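Local coordinates for hypothetical conserved protein (Geobacillus kaustophilus, PDB 2QYH) that is of unknown function but probably acts as a magnesium-dependent phosphatase of the haloacid dehalogenase (HAD) superfamily, at residues Phe7-Gly12 and Ile41-Ala46; Gly182-Gly187 and Ile212-Phe217; Met224-Glu229 and Thr239-Lys244. All coordinates share one frame; numbering follows the deposited sequence.

In the fold
All three contacts lie along the largely parallel, mixed core sheet of the HAD-like fold. Interaction 1 joins the ends of its central strands 5-8 and 38-42, where Asp9 and Asp11 fit the HAD DxD pattern and a glycerol, probably from crystallisation, sits by Arg45. Interaction 2, about 11 Å off between centres, packs helices 184-195 and 212-217 alongside. A polar link is Lys184 NZ, in a salt bridge of 3.1 Å with Asp9 OD1; Ala42 CB also packs on Met214 SE. Interaction 3 lies toward the sheet edge, its centre about 16 Å from that of interaction 1; Gly12 O approaches Met224 CG at 3.6 Å. Interactions 2 and 3 do not touch.

Interaction 1 (Phe7-Gly12 and Ile41-Ala46); sequences FFDIDG and IATGRA
In the beta-alpha-beta unit made of strand 5-8, helix 23-34 and strand 38-42, Phe8 pairs with Ile41 in parallel, just where both strands end and their loops begin. Across the pair Ala42 N donates to Phe8 O at 2.9 Å, and Ile41 CA adds a CA-H...O contact to the same oxygen; Phe8 also bonds to Ala40 of the same strand. Beside this pair, the Phe7 ring brings CD1 to within 4.0 Å of Ala42 CB, and the aromatic side chain also packs on helix 184-195.

Past the strand end, Ile10 points toward the other loop and packs against it. Its CG1 lies 3.9 Å from Ile41 CG2, and its terminal CD1 reaches on to Thr43 and sits over one face of the Arg45 guanidinium. The Arg45 chain, extended from CG to NE, carries the guanidinium to Asp11. There Arg45 NH2 makes a salt bridge of 2.6 Å with Asp11 OD2, which stands at the guanidinium edge and in its plane; the carboxylate itself is turned 67° from that plane. A water joins Asp11 OD1 to the same NH2, which also hydrogen-bonds a glycerol, probably from the crystallisation liquor. Thr43 OG1, anti to its own backbone N (chi1 -178°), accepts from Arg45 N at 3.1 Å in an ST turn just past the strand end. Asp9, whose OD1 has its salt-bridge partner in Lys184, follows directly on strand 5-8. An aspartate pair here, with a threonine just after the neighbouring strand, is consistent with the first two motifs of a HAD phosphatase site.

Interaction 2 (Gly182-Gly187 and Ile212-Phe217); sequences GSKAEG and IEMLSF
Ser183 meets Glu213 where the N-terminus of helix 184-195 packs against helix 212-217, two helices of the HAD-like alpha/beta core. Ser183 is the N-cap of its helix. With OG set between the backbone N and the carbonyl carbon (chi1 81°), the hydroxyl accepts from Glu186 N at 3.2 Å and gives its proton to Glu213 OE1 at 2.8 Å. The carboxylate oxygen is met on its syn side, the hydroxyl 24° out of plane, and the Glu213 chain, extended beyond CG, reaches across to the N-cap. An alanine in place of Ser183 would probably leave Glu186 N without its cap and Glu213 OE1 without this donor, letting the glutamate swing away.

Lys184 follows in the first turn. Its straight chain runs past selenomethionine Met214, with Lys184 CE 4.2 Å from Met214 SE. The chain carries NZ to salt bridges with Asp211 and Asp9, consistent with the motif III lysine of HAD enzymes. Ala185 stands at the closest backbone approach, its CA 4.5 Å from that of Met214. Its small methyl group points at the partner helix, rests against the Glu213 side chain and comes within 3.9 Å of Met214 CA. One turn on from Glu213, Phe217 reaches back with CG anti to its backbone N (chi1 170°), which brings ring atom CE1 to 4.1 Å from Ala185 O.

Interaction 3 (Met224-Glu229 and Thr239-Lys244); sequences MGNAHE and TKPVDK
Gly225 N donates to Lys240 O at 3.0 Å with an N-H...O angle of 162°, tying together two loops that follow the parallel strands 220-223 and 237-238 at one edge of the Rossmann-like HAD core. The donor stands well above the carbonyl plane, 76° out of it, with the two loops not paired as strands. The lack of a side chain at Gly225 matters: a CB would point into Lys240 and Pro241. The glycine also sits inside a type I beta turn from Met224 to Ala227, closed by Ala227 N to Met224 O at 2.9 Å.

Selenomethionine Met224 begins by heading away from the other loop, but bends at chi2 (-69°) and again at chi3 and curls back. SE lies beside Thr239 CG2 at 4.1 Å, and the terminal CE packs against Val242 CB at 3.5 Å. Thr239 directs its hydroxyl to Gly246 O, leaving the methyl for this contact. The exposed Asn226 lays its carboxamide across the Pro241 ring, with ND2 3.5 Å from Pro241 CB and OD1 3.8 Å from Pro241 CG.

Interaction 1 (Phe7-Gly12 and Ile41-Ala46)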
loop_
_atom_site.group_PDB
_atom_site.type_symbol
_atom_site.label_atom_id
_atom_site.label_comp_id
_atom_site.label_asym_id
_atom_site.label_seq_id
_atom_site.Cartn_x
_atom_site.Cartn_y
_atom_site.Cartn_z
ATOM N N PHE D 7 7.707 15.272 11.351
ATOM C CA PHE D 7 6.960 15.063 10.118
ATOM C C PHE D 7 7.900 14.562 9.020
ATOM O O PHE D 7 9.046 14.994 8.941
ATOM C CB PHE D 7 6.307 16.374 9.689
ATOM C CG PHE D 7 5.129 16.757 10.522
ATOM C CD1 PHE D 7 3.858 16.297 10.198
ATOM C CD2 PHE D 7 5.285 17.566 11.644
ATOM C CE1 PHE D 7 2.754 16.642 10.985
ATOM C CE2 PHE D 7 4.191 17.914 12.434
ATOM C CZ PHE D 7 2.925 17.451 12.106
ATOM N N PHE D 8 7.410 13.655 8.178
ATOM C CA PHE D 8 8.217 13.086 7.100
ATOM C C PHE D 8 7.490 13.118 5.772
ATOM O O PHE D 8 6.312 12.785 5.703
ATOM C CB PHE D 8 8.540 11.619 7.385
ATOM C CG PHE D 8 9.357 11.395 8.617
ATOM C CD1 PHE D 8 10.746 11.493 8.577
ATOM C CD2 PHE D 8 8.743 11.053 9.821
ATOM C CE1 PHE D 8 11.513 11.249 9.722
ATOM C CE2 PHE D 8 9.497 10.810 10.963
ATOM C CZ PHE D 8 10.885 10.905 10.917
ATOM N N ASP D 9 8.185 13.523 4.717
ATOM C CA ASP D 9 7.591 13.500 3.394
ATOM C C ASP D 9 7.885 12.053 2.997
ATOM O O ASP D 9 8.723 11.410 3.630
ATOM C CB ASP D 9 8.298 14.481 2.461
ATOM C CG ASP D 9 7.710 14.475 1.062
ATOM O OD1 ASP D 9 6.463 14.533 0.944
ATOM O OD2 ASP D 9 8.495 14.419 0.087
ATOM N N ILE D 10 7.222 11.529 1.973
ATOM C CA ILE D 10 7.436 10.134 1.594
ATOM C C ILE D 10 8.627 9.840 0.664
ATOM O O ILE D 10 9.670 9.350 1.123
ATOM C CB ILE D 10 6.134 9.543 0.997
ATOM C CG1 ILE D 10 5.003 9.684 2.016
ATOM C CG2 ILE D 10 6.309 8.074 0.670
ATOM C CD1 ILE D 10 3.627 9.429 1.444
ATOM N N ASP D 11 8.488 10.132 -0.628
ATOM C CA ASP D 11 9.562 9.859 -1.582
ATOM C C ASP D 11 10.815 10.693 -1.384
ATOM O O ASP D 11 10.758 11.919 -1.313
ATOM C CB ASP D 11 9.081 10.050 -3.015
ATOM C CG ASP D 11 8.058 9.025 -3.427
ATOM O OD1 ASP D 11 8.059 7.910 -2.863
ATOM O OD2 ASP D 11 7.263 9.336 -4.336
ATOM N N GLY D 12 11.956 10.013 -1.318
ATOM C CA GLY D 12 13.218 10.698 -1.127
ATOM C C GLY D 12 13.539 10.893 0.340
ATOM O O GLY D 12 14.679 11.180 0.690
ATOM N N ILE D 41 3.352 11.663 8.887
ATOM C CA ILE D 41 3.713 11.882 7.500
ATOM C C ILE D 41 3.001 13.145 7.024
ATOM O O ILE D 41 1.873 13.402 7.424
ATOM C CB ILE D 41 3.259 10.694 6.631
ATOM C CG1 ILE D 41 4.164 9.489 6.896
ATOM C CG2 ILE D 41 3.245 11.094 5.153
ATOM C CD1 ILE D 41 3.743 8.206 6.164
ATOM N N ALA D 42 3.663 13.946 6.201
ATOM C CA ALA D 42 3.043 15.154 5.655
ATOM C C ALA D 42 3.206 15.025 4.153
ATOM O O ALA D 42 4.329 14.985 3.652
ATOM C CB ALA D 42 3.741 16.403 6.155
ATOM N N THR D 43 2.092 14.965 3.435
ATOM C CA THR D 43 2.154 14.784 1.993
ATOM C C THR D 43 0.967 15.388 1.254
ATOM O O THR D 43 -0.045 15.739 1.857
ATOM C CB THR D 43 2.220 13.277 1.661
ATOM O OG1 THR D 43 2.325 13.091 0.245
ATOM C CG2 THR D 43 0.968 12.577 2.164
ATOM N N GLY D 44 1.103 15.508 -0.061
ATOM C CA GLY D 44 0.022 16.045 -0.860
ATOM C C GLY D 44 -0.882 14.915 -1.323
ATOM O O GLY D 44 -1.956 15.150 -1.876
ATOM N N ARG D 45 -0.443 13.684 -1.077
ATOM C CA ARG D 45 -1.191 12.497 -1.477
ATOM C C ARG D 45 -2.477 12.269 -0.702
ATOM O O ARG D 45 -2.704 12.855 0.360
ATOM C CB ARG D 45 -0.326 11.250 -1.320
ATOM C CG ARG D 45 0.963 11.290 -2.076
ATOM C CD ARG D 45 1.698 9.993 -1.890
ATOM N NE ARG D 45 2.994 9.994 -2.558
ATOM C CZ ARG D 45 3.782 8.930 -2.642
ATOM N NH1 ARG D 45 3.410 7.772 -2.102
ATOM N NH2 ARG D 45 4.940 9.024 -3.274
ATOM N N ALA D 46 -3.313 11.398 -1.254
ATOM C CA ALA D 46 -4.575 11.026 -0.632
ATOM C C ALA D 46 -4.249 9.925 0.372
ATOM O O ALA D 46 -3.323 9.146 0.167
ATOM C CB ALA D 46 -5.530 10.495 -1.681
HETATM O O HOH W 1 6.367 6.196 -3.685
#

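Interaction 2 (Gly182-Gly187 and Ile212-Phe217)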
loop_
_atom_site.group_PDB
_atom_site.type_symbol
_atom_site.label_atom_id
_atom_site.label_comp_id
_atom_site.label_asym_id
_atom_site.label_seq_id
_atom_site.Cartn_x
_atom_site.Cartn_y
_atom_site.Cartn_z
ATOM N N GLY D 182 -4.601 26.452 0.976
ATOM C CA GLY D 182 -4.218 25.162 1.511
ATOM C C GLY D 182 -2.820 24.706 1.129
ATOM O O GLY D 182 -2.377 24.890 -0.010
ATOM N N SER D 183 -2.122 24.111 2.091
ATOM C CA SER D 183 -0.776 23.583 1.874
ATOM C C SER D 183 -0.465 22.643 3.035
ATOM O O SER D 183 -1.075 22.752 4.103
ATOM C CB SER D 183 0.258 24.708 1.819
ATOM O OG SER D 183 0.628 25.129 3.117
ATOM N N LYS D 184 0.472 21.721 2.847
ATOM C CA LYS D 184 0.761 20.795 3.925
ATOM C C LYS D 184 1.430 21.454 5.116
ATOM O O LYS D 184 1.284 20.973 6.242
ATOM C CB LYS D 184 1.574 19.590 3.432
ATOM C CG LYS D 184 2.983 19.854 2.949
ATOM C CD LYS D 184 3.622 18.538 2.528
ATOM C CE LYS D 184 5.060 18.725 2.074
ATOM N NZ LYS D 184 5.716 17.440 1.694
ATOM N N ALA D 185 2.141 22.554 4.896
ATOM C CA ALA D 185 2.777 23.228 6.022
ATOM C C ALA D 185 1.652 23.800 6.866
ATOM O O ALA D 185 1.734 23.834 8.095
ATOM C CB ALA D 185 3.691 24.341 5.542
ATOM N N GLU D 186 0.594 24.231 6.187
ATOM C CA GLU D 186 -0.580 24.796 6.842
ATOM C C GLU D 186 -1.264 23.700 7.653
ATOM O O GLU D 186 -1.740 23.938 8.764
ATOM C CB GLU D 186 -1.541 25.351 5.787
ATOM C CG GLU D 186 -2.737 26.108 6.339
ATOM C CD GLU D 186 -2.346 27.268 7.243
ATOM O OE1 GLU D 186 -1.225 27.812 7.085
ATOM O OE2 GLU D 186 -3.175 27.643 8.101
ATOM N N GLY D 187 -1.309 22.500 7.082
ATOM C CA GLY D 187 -1.917 21.377 7.768
ATOM C C GLY D 187 -1.104 21.051 9.005
ATOM O O GLY D 187 -1.651 20.672 10.038
ATOM N N ILE D 212 9.866 22.678 0.822
ATOM C CA ILE D 212 10.451 23.934 1.274
ATOM C C ILE D 212 9.639 24.705 2.297
ATOM O O ILE D 212 10.174 25.117 3.330
ATOM C CB ILE D 212 10.771 24.864 0.084
ATOM C CG1 ILE D 212 11.987 24.323 -0.679
ATOM C CG2 ILE D 212 11.042 26.274 0.579
ATOM C CD1 ILE D 212 12.309 25.081 -1.945
ATOM N N GLU D 213 8.356 24.910 2.027
ATOM C CA GLU D 213 7.526 25.652 2.969
ATOM C C GLU D 213 7.499 24.941 4.318
ATOM O O GLU D 213 7.671 25.563 5.365
ATOM C CB GLU D 213 6.105 25.808 2.431
ATOM C CG GLU D 213 5.186 26.554 3.379
ATOM C CD GLU D 213 3.731 26.428 2.991
ATOM O OE1 GLU D 213 3.326 25.314 2.574
ATOM O OE2 GLU D 213 2.995 27.433 3.117
HETATM N N MSE D 214 7.287 23.631 4.282
HETATM C CA MSE D 214 7.248 22.823 5.495
HETATM C C MSE D 214 8.533 22.976 6.301
HETATM O O MSE D 214 8.504 23.267 7.502
HETATM C CB MSE D 214 7.044 21.352 5.142
HETATM C CG MSE D 214 7.424 20.404 6.256
HETATM SE SE MSE D 214 7.045 18.581 5.818
HETATM C CE MSE D 214 8.670 18.092 4.893
ATOM N N LEU D 215 9.657 22.782 5.620
ATOM C CA LEU D 215 10.977 22.874 6.232
ATOM C C LEU D 215 11.300 24.223 6.871
ATOM O O LEU D 215 11.909 24.283 7.938
ATOM C CB LEU D 215 12.042 22.534 5.189
ATOM C CG LEU D 215 12.885 21.301 5.483
ATOM C CD1 LEU D 215 11.984 20.115 5.736
ATOM C CD2 LEU D 215 13.808 21.032 4.319
ATOM N N SER D 216 10.897 25.310 6.227
ATOM C CA SER D 216 11.187 26.624 6.783
ATOM C C SER D 216 10.208 26.979 7.892
ATOM O O SER D 216 10.517 27.784 8.770
ATOM C CB SER D 216 11.123 27.684 5.693
ATOM O OG SER D 216 9.812 27.751 5.177
ATOM N N PHE D 217 9.030 26.370 7.862
ATOM C CA PHE D 217 8.026 26.660 8.870
ATOM C C PHE D 217 8.253 26.027 10.232
ATOM O O PHE D 217 8.063 26.677 11.252
ATOM C CB PHE D 217 6.635 26.268 8.384
ATOM C CG PHE D 217 5.600 26.331 9.456
ATOM C CD1 PHE D 217 5.108 25.166 10.034
ATOM C CD2 PHE D 217 5.155 27.565 9.934
ATOM C CE1 PHE D 217 4.187 25.219 11.077
ATOM C CE2 PHE D 217 4.234 27.635 10.977
ATOM C CZ PHE D 217 3.748 26.456 11.552
#

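Interaction 3 (Met224-Glu229 and Thr239-Lys244)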
loop_
_atom_site.group_PDB
_atom_site.type_symbol
_atom_site.label_atom_id
_atom_site.label_comp_id
_atom_site.label_asym_id
_atom_site.label_seq_id
_atom_site.Cartn_x
_atom_site.Cartn_y
_atom_site.Cartn_z
HETATM N N MSE D 224 17.481 16.250 3.303
HETATM C CA MSE D 224 18.231 15.009 3.081
HETATM C C MSE D 224 19.506 15.292 2.273
HETATM O O MSE D 224 19.527 16.220 1.472
HETATM C CB MSE D 224 17.382 14.032 2.267
HETATM C CG MSE D 224 15.966 13.791 2.817
HETATM SE SE MSE D 224 16.050 12.758 4.562
HETATM C CE MSE D 224 16.557 10.902 3.949
ATOM N N GLY D 225 20.519 14.442 2.446
ATOM C CA GLY D 225 21.777 14.559 1.734
ATOM C C GLY D 225 21.692 14.907 0.253
ATOM O O GLY D 225 22.459 15.757 -0.216
ATOM N N ASN D 226 20.808 14.285 -0.517
ATOM C CA ASN D 226 20.752 14.641 -1.930
ATOM C C ASN D 226 19.568 15.518 -2.283
ATOM O O ASN D 226 18.994 15.392 -3.371
ATOM C CB ASN D 226 20.762 13.373 -2.815
ATOM C CG ASN D 226 22.041 12.575 -2.656
ATOM O OD1 ASN D 226 23.112 13.150 -2.447
ATOM N ND2 ASN D 226 21.943 11.254 -2.753
ATOM N N ALA D 227 19.211 16.423 -1.386
ATOM C CA ALA D 227 18.085 17.307 -1.655
ATOM C C ALA D 227 18.493 18.507 -2.517
ATOM O O ALA D 227 19.663 18.885 -2.557
ATOM C CB ALA D 227 17.479 17.809 -0.324
ATOM N N HIS D 228 17.529 19.073 -3.237
ATOM C CA HIS D 228 17.777 20.241 -4.074
ATOM C C HIS D 228 18.378 21.336 -3.177
ATOM O O HIS D 228 18.028 21.453 -1.995
ATOM C CB HIS D 228 16.463 20.684 -4.717
ATOM C CG HIS D 228 16.610 21.771 -5.736
ATOM N ND1 HIS D 228 16.849 23.086 -5.394
ATOM C CD2 HIS D 228 16.440 21.757 -7.080
ATOM C CE1 HIS D 228 16.807 23.835 -6.483
ATOM N NE2 HIS D 228 16.561 23.054 -7.518
ATOM N N GLU D 229 19.285 22.141 -3.718
ATOM C CA GLU D 229 19.917 23.151 -2.888
ATOM C C GLU D 229 18.968 24.189 -2.332
ATOM O O GLU D 229 19.252 24.771 -1.282
ATOM C CB GLU D 229 21.063 23.828 -3.630
ATOM C CG GLU D 229 22.200 22.875 -3.926
ATOM C CD GLU D 229 23.341 23.550 -4.629
ATOM O OE1 GLU D 229 23.082 24.365 -5.542
ATOM O OE2 GLU D 229 24.499 23.252 -4.266
ATOM N N THR D 239 21.132 16.308 6.577
ATOM C CA THR D 239 21.588 14.991 6.990
ATOM C C THR D 239 22.124 14.223 5.790
ATOM O O THR D 239 22.202 14.762 4.690
ATOM C CB THR D 239 20.441 14.196 7.645
ATOM O OG1 THR D 239 20.971 13.014 8.253
ATOM C CG2 THR D 239 19.388 13.814 6.611
ATOM N N LYS D 240 22.485 12.962 5.996
ATOM C CA LYS D 240 23.022 12.162 4.907
ATOM C C LYS D 240 21.931 11.790 3.920
ATOM O O LYS D 240 20.753 12.023 4.170
ATOM C CB LYS D 240 23.689 10.906 5.463
ATOM C CG LYS D 240 24.782 11.228 6.455
ATOM C CD LYS D 240 25.449 9.988 6.979
ATOM C CE LYS D 240 26.418 10.352 8.092
ATOM N NZ LYS D 240 27.072 9.157 8.700
ATOM N N PRO D 241 22.314 11.231 2.763
ATOM C CA PRO D 241 21.319 10.839 1.760
ATOM C C PRO D 241 20.390 9.770 2.338
ATOM O O PRO D 241 20.727 9.118 3.332
ATOM C CB PRO D 241 22.180 10.314 0.617
ATOM C CG PRO D 241 23.431 11.136 0.744
ATOM C CD PRO D 241 23.680 11.095 2.226
ATOM N N VAL D 242 19.228 9.591 1.713
ATOM C CA VAL D 242 18.250 8.617 2.187
ATOM C C VAL D 242 18.787 7.189 2.277
ATOM O O VAL D 242 18.452 6.451 3.202
ATOM C CB VAL D 242 16.993 8.619 1.302
ATOM C CG1 VAL D 242 17.352 8.195 -0.118
ATOM C CG2 VAL D 242 15.938 7.692 1.901
ATOM N N ASP D 243 19.627 6.799 1.328
ATOM C CA ASP D 243 20.173 5.450 1.340
ATOM C C ASP D 243 21.439 5.323 2.184
ATOM O O ASP D 243 22.141 4.319 2.113
ATOM C CB ASP D 243 20.434 4.979 -0.092
ATOM C CG ASP D 243 21.476 5.810 -0.797
ATOM O OD1 ASP D 243 21.406 7.053 -0.728
ATOM O OD2 ASP D 243 22.364 5.216 -1.434
ATOM N N LYS D 244 21.722 6.339 2.992
ATOM C CA LYS D 244 22.897 6.325 3.859
ATOM C C LYS D 244 22.471 6.544 5.298
ATOM O O LYS D 244 23.163 7.211 6.065
ATOM C CB LYS D 244 23.882 7.421 3.447
ATOM C CG LYS D 244 24.491 7.217 2.078
ATOM C CD LYS D 244 25.295 5.936 2.038
ATOM C CE LYS D 244 25.832 5.669 0.648
ATOM N NZ LYS D 244 26.661 4.435 0.625
#